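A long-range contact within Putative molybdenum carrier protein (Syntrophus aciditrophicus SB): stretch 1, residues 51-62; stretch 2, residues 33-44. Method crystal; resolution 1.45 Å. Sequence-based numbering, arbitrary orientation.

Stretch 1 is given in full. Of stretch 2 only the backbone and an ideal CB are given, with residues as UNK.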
ATOM      1  N   GLU A  51      -6.010   7.872 -16.220  1.00 17.81           N
ATOM      2  CA  GLU A  51      -7.408   7.496 -16.161  1.00 16.72           C
ATOM      3  C   GLU A  51      -7.649   5.979 -16.242  1.00 14.84           C
ATOM      4  O   GLU A  51      -8.727   5.514 -15.914  1.00 19.12           O
ATOM      5  CB  GLU A  51      -8.174   8.223 -17.257  1.00 20.82           C
ATOM      6  CG  GLU A  51      -8.162   9.741 -17.044  1.00 26.76           C
ATOM      7  CD  GLU A  51      -9.153  10.276 -15.981  1.00 33.79           C
ATOM      8  OE1 GLU A  51      -9.713   9.508 -15.152  1.00 32.94           O
ATOM      9  OE2 GLU A  51      -9.377  11.512 -15.998  1.00 37.84           O
ATOM     10  N   THR A  52      -6.654   5.236 -16.680  1.00 16.98           N
ATOM     11  CA  THR A  52      -6.798   3.793 -16.752  1.00 18.18           C
ATOM     12  C   THR A  52      -7.005   3.184 -15.350  1.00 18.00           C
ATOM     13  O   THR A  52      -7.597   2.114 -15.211  1.00 17.81           O
ATOM     14  CB  THR A  52      -5.601   3.174 -17.431  1.00 18.76           C
ATOM     15  OG1 THR A  52      -4.407   3.745 -16.878  1.00 28.16           O
ATOM     16  CG2 THR A  52      -5.634   3.471 -18.935  1.00 25.19           C
ATOM     17  N   TYR A  53      -6.532   3.860 -14.310  1.00 13.95           N
ATOM     18  CA  TYR A  53      -6.739   3.384 -12.939  1.00 12.33           C
ATOM     19  C   TYR A  53      -8.114   3.826 -12.408  1.00 12.65           C
ATOM     20  O   TYR A  53      -8.416   5.028 -12.366  1.00 12.30           O
ATOM     21  CB  TYR A  53      -5.675   3.952 -12.003  1.00 13.28           C
ATOM     22  CG  TYR A  53      -4.246   3.568 -12.339  1.00 11.99           C
ATOM     23  CD1 TYR A  53      -3.718   2.345 -11.953  1.00 11.57           C
ATOM     24  CD2 TYR A  53      -3.429   4.435 -13.061  1.00 13.14           C
ATOM     25  CE1 TYR A  53      -2.387   1.991 -12.272  1.00 12.77           C
ATOM     26  CE2 TYR A  53      -2.131   4.090 -13.353  1.00 12.75           C
ATOM     27  CZ  TYR A  53      -1.612   2.879 -12.953  1.00 11.94           C
ATOM     28  OH  TYR A  53      -0.323   2.557 -13.266  1.00 13.79           O
ATOM     29  N   GLN A  54      -8.923   2.838 -12.009  1.00 12.78           N
ATOM     30  CA  GLN A  54     -10.256   3.091 -11.483  1.00 13.04           C
ATOM     31  C   GLN A  54     -10.152   3.434 -10.000  1.00 12.94           C
ATOM     32  O   GLN A  54      -9.933   2.527  -9.172  1.00 13.81           O
ATOM     33  CB  GLN A  54     -11.169   1.878 -11.741  1.00 15.08           C
ATOM     34  CG  GLN A  54     -11.283   1.511 -13.224  1.00 19.69           C
ATOM     35  CD  GLN A  54     -11.827   2.652 -14.070  1.00 31.78           C
ATOM     36  OE1 GLN A  54     -12.968   3.084 -13.882  1.00 39.74           O
ATOM     37  NE2 GLN A  54     -11.004   3.162 -15.002  1.00 41.34           N
ATOM     38  N   LEU A  55     -10.178   4.734  -9.698  1.00 12.07           N
ATOM     39  CA  LEU A  55      -9.980   5.244  -8.324  1.00 10.38           C
ATOM     40  C   LEU A  55     -11.046   6.232  -7.957  1.00 11.78           C
ATOM     41  O   LEU A  55     -11.793   6.683  -8.831  1.00 15.91           O
ATOM     42  CB  LEU A  55      -8.592   5.861  -8.164  1.00 10.37           C
ATOM     43  CG  LEU A  55      -7.449   4.901  -8.558  1.00 12.07           C
ATOM     44  CD1 LEU A  55      -6.171   5.637  -8.661  1.00 13.06           C
ATOM     45  CD2 LEU A  55      -7.249   3.809  -7.496  1.00 14.04           C
ATOM     46  N   GLN A  56     -11.126   6.590  -6.674  1.00 10.84           N
ATOM     47  CA  GLN A  56     -12.215   7.453  -6.208  1.00 13.08           C
ATOM     48  C   GLN A  56     -11.644   8.754  -5.643  1.00 11.73           C
ATOM     49  O   GLN A  56     -10.745   8.743  -4.809  1.00 13.28           O
ATOM     50  CB  GLN A  56     -12.971   6.690  -5.112  1.00 18.30           C
ATOM     51  CG  GLN A  56     -13.601   5.298  -5.582  1.00 21.27           C
ATOM     52  CD  GLN A  56     -12.612   4.079  -5.859  1.00 33.94           C
ATOM     53  OE1 GLN A  56     -11.821   3.685  -5.006  1.00 28.40           O
ATOM     54  NE2 GLN A  56     -12.748   3.453  -7.046  1.00 31.43           N
ATOM     55  N   GLU A  57     -12.173   9.905  -6.088  1.00 13.28           N
ATOM     56  CA  GLU A  57     -11.705  11.190  -5.622  1.00 12.67           C
ATOM     57  C   GLU A  57     -12.327  11.592  -4.279  1.00 12.06           C
ATOM     58  O   GLU A  57     -13.549  11.442  -4.086  1.00 12.50           O
ATOM     59  CB  GLU A  57     -11.967  12.290  -6.666  1.00 12.66           C
ATOM     60  CG  GLU A  57     -11.107  12.204  -7.887  1.00 15.82           C
ATOM     61  CD  GLU A  57     -11.429  13.304  -8.900  1.00 14.83           C
ATOM     62  OE1 GLU A  57     -11.538  14.484  -8.505  1.00 15.07           O
ATOM     63  OE2 GLU A  57     -11.543  12.982 -10.101  1.00 19.85           O
HETATM   64  N   MSE A  58     -11.474  12.176  -3.430  1.00 11.66           N
HETATM   65  CA  MSE A  58     -11.893  12.809  -2.162  1.00 10.15           C
HETATM   66  C   MSE A  58     -12.482  14.200  -2.448  1.00 11.02           C
HETATM   67  O   MSE A  58     -12.312  14.756  -3.541  1.00 13.09           O
HETATM   68  CB  MSE A  58     -10.722  12.953  -1.218  1.00 10.75           C
HETATM   69  CG  MSE A  58     -10.133  11.649  -0.760  1.00 11.57           C
HETATM   70 SE   MSE A  58     -11.387  10.819   0.596  0.75 11.48          SE
HETATM   71  CE  MSE A  58     -11.048  12.020   2.108  1.00 13.62           C
ATOM     72  N   PRO A  59     -13.172  14.775  -1.468  1.00 12.74           N
ATOM     73  CA  PRO A  59     -13.753  16.114  -1.665  1.00 13.76           C
ATOM     74  C   PRO A  59     -12.774  17.268  -1.807  1.00 12.06           C
ATOM     75  O   PRO A  59     -13.149  18.324  -2.346  1.00 13.20           O
ATOM     76  CB  PRO A  59     -14.595  16.324  -0.401  1.00 15.61           C
ATOM     77  CG  PRO A  59     -14.711  15.033   0.281  1.00 15.90           C
ATOM     78  CD  PRO A  59     -13.586  14.158  -0.181  1.00 13.21           C
ATOM     79  N   THR A  60     -11.567  17.114  -1.297  1.00 11.73           N
ATOM     80  CA  THR A  60     -10.552  18.159  -1.401  1.00 11.96           C
ATOM     81  C   THR A  60      -9.255  17.584  -1.921  1.00 10.64           C
ATOM     82  O   THR A  60      -9.079  16.369  -1.975  1.00 10.21           O
ATOM     83  CB  THR A  60     -10.268  18.937  -0.048  1.00 12.37           C
ATOM     84  OG1 THR A  60      -9.417  18.159   0.824  1.00 11.54           O
ATOM     85  CG2 THR A  60     -11.570  19.240   0.668  1.00 13.67           C
ATOM     86  N   SER A  61      -8.356  18.473  -2.317  1.00 11.85           N
ATOM     87  CA  SER A  61      -7.069  18.091  -2.864  1.00 13.55           C
ATOM     88  C   SER A  61      -6.005  17.663  -1.821  1.00 11.17           C
ATOM     89  O   SER A  61      -4.843  17.458  -2.192  1.00 15.63           O
ATOM     90  CB  SER A  61      -6.538  19.205  -3.753  1.00 14.99           C
ATOM     91  OG  SER A  61      -6.429  20.393  -3.013  1.00 17.37           O
ATOM     92  N   ASP A  62      -6.400  17.533  -0.544  1.00 11.96           N
ATOM     93  CA  ASP A  62      -5.435  17.285   0.533  1.00 12.24           C
ATOM     94  C   ASP A  62      -4.860  15.855   0.556  1.00 12.61           C
ATOM     95  O   ASP A  62      -5.590  14.859   0.620  1.00 13.85           O
ATOM     96  CB  ASP A  62      -6.071  17.574   1.891  1.00 13.29           C
ATOM     97  CG  ASP A  62      -5.063  17.606   3.002  1.00 17.74           C
ATOM     98  OD1 ASP A  62      -4.209  18.528   3.018  1.00 18.37           O
ATOM     99  OD2 ASP A  62      -5.138  16.717   3.862  1.00 17.07           O
ATOM    100  N   UNK A  33      -8.834  -7.423  -7.725  1.00 11.18           N
ATOM    101  CA  UNK A  33      -9.588  -6.169  -7.669  1.00 11.38           C
ATOM    102  C   UNK A  33      -8.809  -5.094  -6.933  1.00 11.58           C
ATOM    103  O   UNK A  33      -8.068  -5.391  -5.996  1.00 11.73           O
ATOM    104  CB  UNK A  33     -10.943  -6.387  -6.992  1.00 11.38           C
ATOM    105  N   UNK A  34      -8.998  -3.848  -7.350  1.00 10.80           N
ATOM    106  CA  UNK A  34      -8.290  -2.756  -6.717  1.00 11.11           C
ATOM    107  C   UNK A  34      -9.161  -1.518  -6.659  1.00 11.31           C
ATOM    108  O   UNK A  34     -10.239  -1.428  -7.285  1.00 12.55           O
ATOM    109  CB  UNK A  34      -6.986  -2.457  -7.460  1.00 11.11           C
ATOM    110  N   UNK A  35      -8.686  -0.544  -5.865  1.00 12.41           N
ATOM    111  CA  UNK A  35      -9.306   0.747  -5.760  1.00 11.91           C
ATOM    112  C   UNK A  35      -8.423   1.670  -4.948  1.00 10.50           C
ATOM    113  O   UNK A  35      -7.226   1.442  -4.803  1.00 10.86           O
ATOM    114  CB  UNK A  35     -10.699   0.633  -5.138  1.00 11.91           C
ATOM    115  N   UNK A  36      -9.048   2.707  -4.394  1.00 12.45           N
ATOM    116  CA  UNK A  36      -8.322   3.624  -3.529  1.00 11.56           C
ATOM    117  C   UNK A  36      -8.829   5.035  -3.659  1.00 12.18           C
ATOM    118  O   UNK A  36      -9.337   5.463  -4.702  1.00 14.92           O
ATOM    119  CB  UNK A  36      -6.825   3.582  -3.841  1.00 11.56           C
ATOM    120  N   UNK A  37      -8.633   5.780  -2.607  1.00 10.70           N
ATOM    121  CA  UNK A  37      -8.975   7.190  -2.558  1.00 11.79           C
ATOM    122  C   UNK A  37      -7.776   8.029  -2.946  1.00  9.95           C
ATOM    123  O   UNK A  37      -6.676   7.837  -2.457  1.00 10.72           O
ATOM    124  CB  UNK A  37      -9.475   7.581  -1.166  1.00 11.79           C
ATOM    125  N   UNK A  38      -8.012   8.987  -3.834  1.00 10.49           N
ATOM    126  CA  UNK A  38      -7.020   9.931  -4.310  1.00 10.86           C
ATOM    127  C   UNK A  38      -7.503  11.348  -3.995  1.00 10.83           C
ATOM    128  O   UNK A  38      -8.699  11.561  -3.766  1.00 10.87           O
ATOM    129  CB  UNK A  38      -6.766   9.752  -5.808  1.00 10.86           C
ATOM    130  N   UNK A  39      -6.596  12.335  -4.020  1.00 10.92           N
ATOM    131  CA  UNK A  39      -7.083  13.723  -3.845  1.00 10.05           C
ATOM    132  C   UNK A  39      -8.073  14.131  -4.913  1.00 11.43           C
ATOM    133  O   UNK A  39      -7.999  13.631  -6.021  1.00 10.48           O
ATOM    134  CB  UNK A  39      -5.909  14.704  -3.853  1.00 10.05           C
ATOM    135  N   UNK A  40      -8.938  15.107  -4.615  1.00 11.24           N
ATOM    136  CA  UNK A  40      -9.689  15.760  -5.671  1.00 12.89           C
ATOM    137  C   UNK A  40      -8.735  16.134  -6.806  1.00 11.84           C
ATOM    138  O   UNK A  40      -7.639  16.610  -6.561  1.00 12.31           O
ATOM    139  CB  UNK A  40     -10.419  16.995  -5.138  1.00 12.89           C
ATOM    140  N   UNK A  41      -9.141  15.875  -8.043  1.00 12.20           N
ATOM    141  CA  UNK A  41      -8.302  16.147  -9.214  1.00 11.81           C
ATOM    142  C   UNK A  41      -7.288  15.056  -9.522  1.00 11.94           C
ATOM    143  O   UNK A  41      -6.535  15.151 -10.476  1.00 13.20           O
ATOM    144  CB  UNK A  41      -7.560  17.470  -9.013  1.00 11.81           C
ATOM    145  N   UNK A  42      -7.314  13.976  -8.743  1.00 11.29           N
ATOM    146  CA  UNK A  42      -6.402  12.856  -8.931  1.00 10.63           C
ATOM    147  C   UNK A  42      -4.926  13.289  -8.827  1.00 11.02           C
ATOM    148  O   UNK A  42      -4.044  12.787  -9.536  1.00 11.57           O
ATOM    149  CB  UNK A  42      -6.662  12.202 -10.289  1.00 10.63           C
ATOM    150  N   UNK A  43      -4.649  14.205  -7.917  1.00 10.75           N
ATOM    151  CA  UNK A  43      -3.306  14.762  -7.845  1.00 10.46           C
ATOM    152  C   UNK A  43      -2.272  13.755  -7.364  1.00 11.12           C
ATOM    153  O   UNK A  43      -2.547  12.940  -6.453  1.00 11.87           O
ATOM    154  CB  UNK A  43      -3.300  15.982  -6.921  1.00 10.46           C
ATOM    155  N   UNK A  44      -1.062  13.859  -7.936  1.00 10.01           N
ATOM    156  CA  UNK A  44       0.059  13.010  -7.565  1.00 10.27           C
ATOM    157  C   UNK A  44       1.339  13.675  -8.065  1.00 11.79           C
ATOM    158  O   UNK A  44       1.316  14.551  -8.941  1.00 11.43           O
ATOM    159  CB  UNK A  44      -0.096  11.600  -8.137  1.00 10.27           C
TER

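Position 33 has nothing of stretch 1 within 5.5 Å of its ideal CB, so almost any residue would do; it is Pro 33.

At position 34 CA-to-CB points sideways, yet the backbone N of Gln 54 needs an acceptor. A long side chain with a polar tip would suit. Tyr 34 fills the role: Gln 54 N donates to Tyr 34 OH at 3.0 Å, while Leu 55 CD2 lies at the ring edge, 4.4 Å from Tyr 34 CD1.

An ideal CB at position 35 would sit 3.3 Å from Gln 56 OE1, which is tight, so glycine suits best. Gly 35 leaves that room to the Gln 56 side chain. At position 36, with phi/psi of 146/154, a CB would be jammed against the carbonyl O of the residue before, so glycine is called for. The backbone of Gly 36 meets Gln 56 twice: its N donates to Gln 56 OE1 (3.0 Å), and its O accepts from Gln 56 N (2.9 Å).

Positions 37 and 38 pair in parallel with Gln 56 and Glu 57. The CB of 37 shares the face of Gln 56, with Met 58 CG 4.1 Å away; a broad apolar or aromatic group could cover both. Trp 37 lays one face of its six-membered ring against Gln 56 CB, 4.0 Å from the ring centroid, and Met 58 SE (selenomethionine) approaches obliquely, 3.6 Å from Trp 37 CE3.

The other face carries position 38, whose CB is 4.9 Å from Leu 55 CB. Valine, isoleucine or leucine would suit the strand and this apolar neighbour. Val 38 places CG1 3.7 Å from Leu 55 CD1; its backbone N donates to Gln 56 O and its O accepts from Met 58 N, both at 2.9 Å.

With phi near -60° and no partner in stretch 1 for its N, position 39 can accept proline. Pro 39 rests its CB 3.5 Å from Ser 61 O.

At position 40 the backbone N donates to Thr 60 O (2.9 Å), which excludes proline. The CB is close to Met 58 O, so a slim, unbranched chain fits. Lys 40 CD lies 3.5 Å from Pro 59 O, and a water joins NZ to that oxygen.

Positive phi at 41 favours glycine, though asparagine could follow. Gly 41 N donates to Glu 57 OE1 at 2.8 Å.

Position 42 looks sideways, but carboxylates of Glu 51 and Glu 57 and the carbonyl of Tyr 53 invite a long cation. Arg 42 NH2 donates to Tyr 53 O (2.8 Å), a water links NH1 to Glu 57 OE2, and Glu 51 OE1, over the guanidinium face, makes a long salt bridge of 3.7 Å to Arg 42 NE.

Position 43 points toward Ser 61, and a medium apolar group reaches it: Leu 43 CD1 is 3.7 Å from Ser 61 CB. Position 44 is out of reach; it is Ala 44.

Stretch 2, residues 33-44: PYGGWVPKGRLA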
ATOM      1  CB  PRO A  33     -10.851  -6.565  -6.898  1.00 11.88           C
ATOM      2  CG  PRO A  33     -11.002  -8.044  -7.247  1.00 10.07           C
ATOM      3  CD  PRO A  33      -9.626  -8.564  -7.182  1.00 10.18           C
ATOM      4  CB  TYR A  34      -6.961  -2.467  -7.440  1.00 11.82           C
ATOM      5  CG  TYR A  34      -7.156  -1.797  -8.741  1.00 10.78           C
ATOM      6  CD1 TYR A  34      -7.238  -0.406  -8.837  1.00 10.41           C
ATOM      7  CD2 TYR A  34      -7.310  -2.521  -9.912  1.00 12.04           C
ATOM      8  CE1 TYR A  34      -7.465   0.212 -10.077  1.00 10.71           C
ATOM      9  CE2 TYR A  34      -7.535  -1.926 -11.122  1.00 12.36           C
ATOM     10  CZ  TYR A  34      -7.639  -0.546 -11.204  1.00 13.12           C
ATOM     11  OH  TYR A  34      -7.889   0.094 -12.428  1.00 13.95           O
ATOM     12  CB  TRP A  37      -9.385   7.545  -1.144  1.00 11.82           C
ATOM     13  CG  TRP A  37     -10.662   6.863  -0.762  1.00 11.78           C
ATOM     14  CD1 TRP A  37     -10.790   5.695  -0.041  1.00 12.20           C
ATOM     15  CD2 TRP A  37     -11.996   7.276  -1.086  1.00 12.75           C
ATOM     16  NE1 TRP A  37     -12.148   5.361   0.126  1.00 12.79           N
ATOM     17  CE2 TRP A  37     -12.897   6.336  -0.495  1.00 13.90           C
ATOM     18  CE3 TRP A  37     -12.515   8.387  -1.745  1.00 13.56           C
ATOM     19  CZ2 TRP A  37     -14.284   6.473  -0.596  1.00 13.85           C
ATOM     20  CZ3 TRP A  37     -13.892   8.498  -1.880  1.00 13.15           C
ATOM     21  CH2 TRP A  37     -14.753   7.549  -1.319  1.00 14.20           C
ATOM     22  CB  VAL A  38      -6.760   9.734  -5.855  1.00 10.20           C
ATOM     23  CG1 VAL A  38      -6.179   8.336  -6.112  1.00 11.84           C
ATOM     24  CG2 VAL A  38      -7.991   9.986  -6.703  1.00 11.63           C
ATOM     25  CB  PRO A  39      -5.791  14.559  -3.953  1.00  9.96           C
ATOM     26  CG  PRO A  39      -4.668  13.573  -3.659  1.00 11.66           C
ATOM     27  CD  PRO A  39      -5.148  12.293  -4.260  1.00 11.78           C
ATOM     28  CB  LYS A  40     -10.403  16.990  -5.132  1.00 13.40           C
ATOM     29  CG  LYS A  40     -11.361  17.603  -6.113  1.00 18.77           C
ATOM     30  CD  LYS A  40     -11.964  18.888  -5.550  1.00 19.18           C
ATOM     31  CE  LYS A  40     -10.982  20.082  -5.496  1.00 20.31           C
ATOM     32  NZ  LYS A  40     -11.706  21.362  -5.172  1.00 26.63           N
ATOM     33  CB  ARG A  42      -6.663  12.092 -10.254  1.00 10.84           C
ATOM     34  CG  ARG A  42      -8.083  11.769 -10.552  1.00 10.88           C
ATOM     35  CD  ARG A  42      -8.209  11.229 -11.971  1.00 12.17           C
ATOM     36  NE  ARG A  42      -7.525   9.958 -12.194  1.00 11.80           N
ATOM     37  CZ  ARG A  42      -8.088   8.769 -11.977  1.00 13.73           C
ATOM     38  NH1 ARG A  42      -9.286   8.663 -11.427  1.00 13.57           N
ATOM     39  NH2 ARG A  42      -7.429   7.669 -12.273  1.00 13.47           N
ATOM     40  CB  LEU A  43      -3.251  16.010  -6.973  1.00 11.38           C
ATOM     41  CG  LEU A  43      -4.255  17.081  -7.342  1.00 11.22           C
ATOM     42  CD1 LEU A  43      -4.110  18.312  -6.365  1.00 11.05           C
ATOM     43  CD2 LEU A  43      -4.128  17.552  -8.791  1.00 12.54           C
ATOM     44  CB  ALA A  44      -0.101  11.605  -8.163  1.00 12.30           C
TER
HETATM   45  O   HOH W   1     -11.678   0.629  -8.349  1.00 18.89           O
HETATM   46  O   HOH W   2     -12.408  21.153  -2.393  1.00 39.31           O
HETATM   47  O   HOH W   3     -11.149   6.470 -11.917  1.00 15.16           O
HETATM   48  O   HOH W   4     -11.501  10.548 -11.120  1.00 18.28           O
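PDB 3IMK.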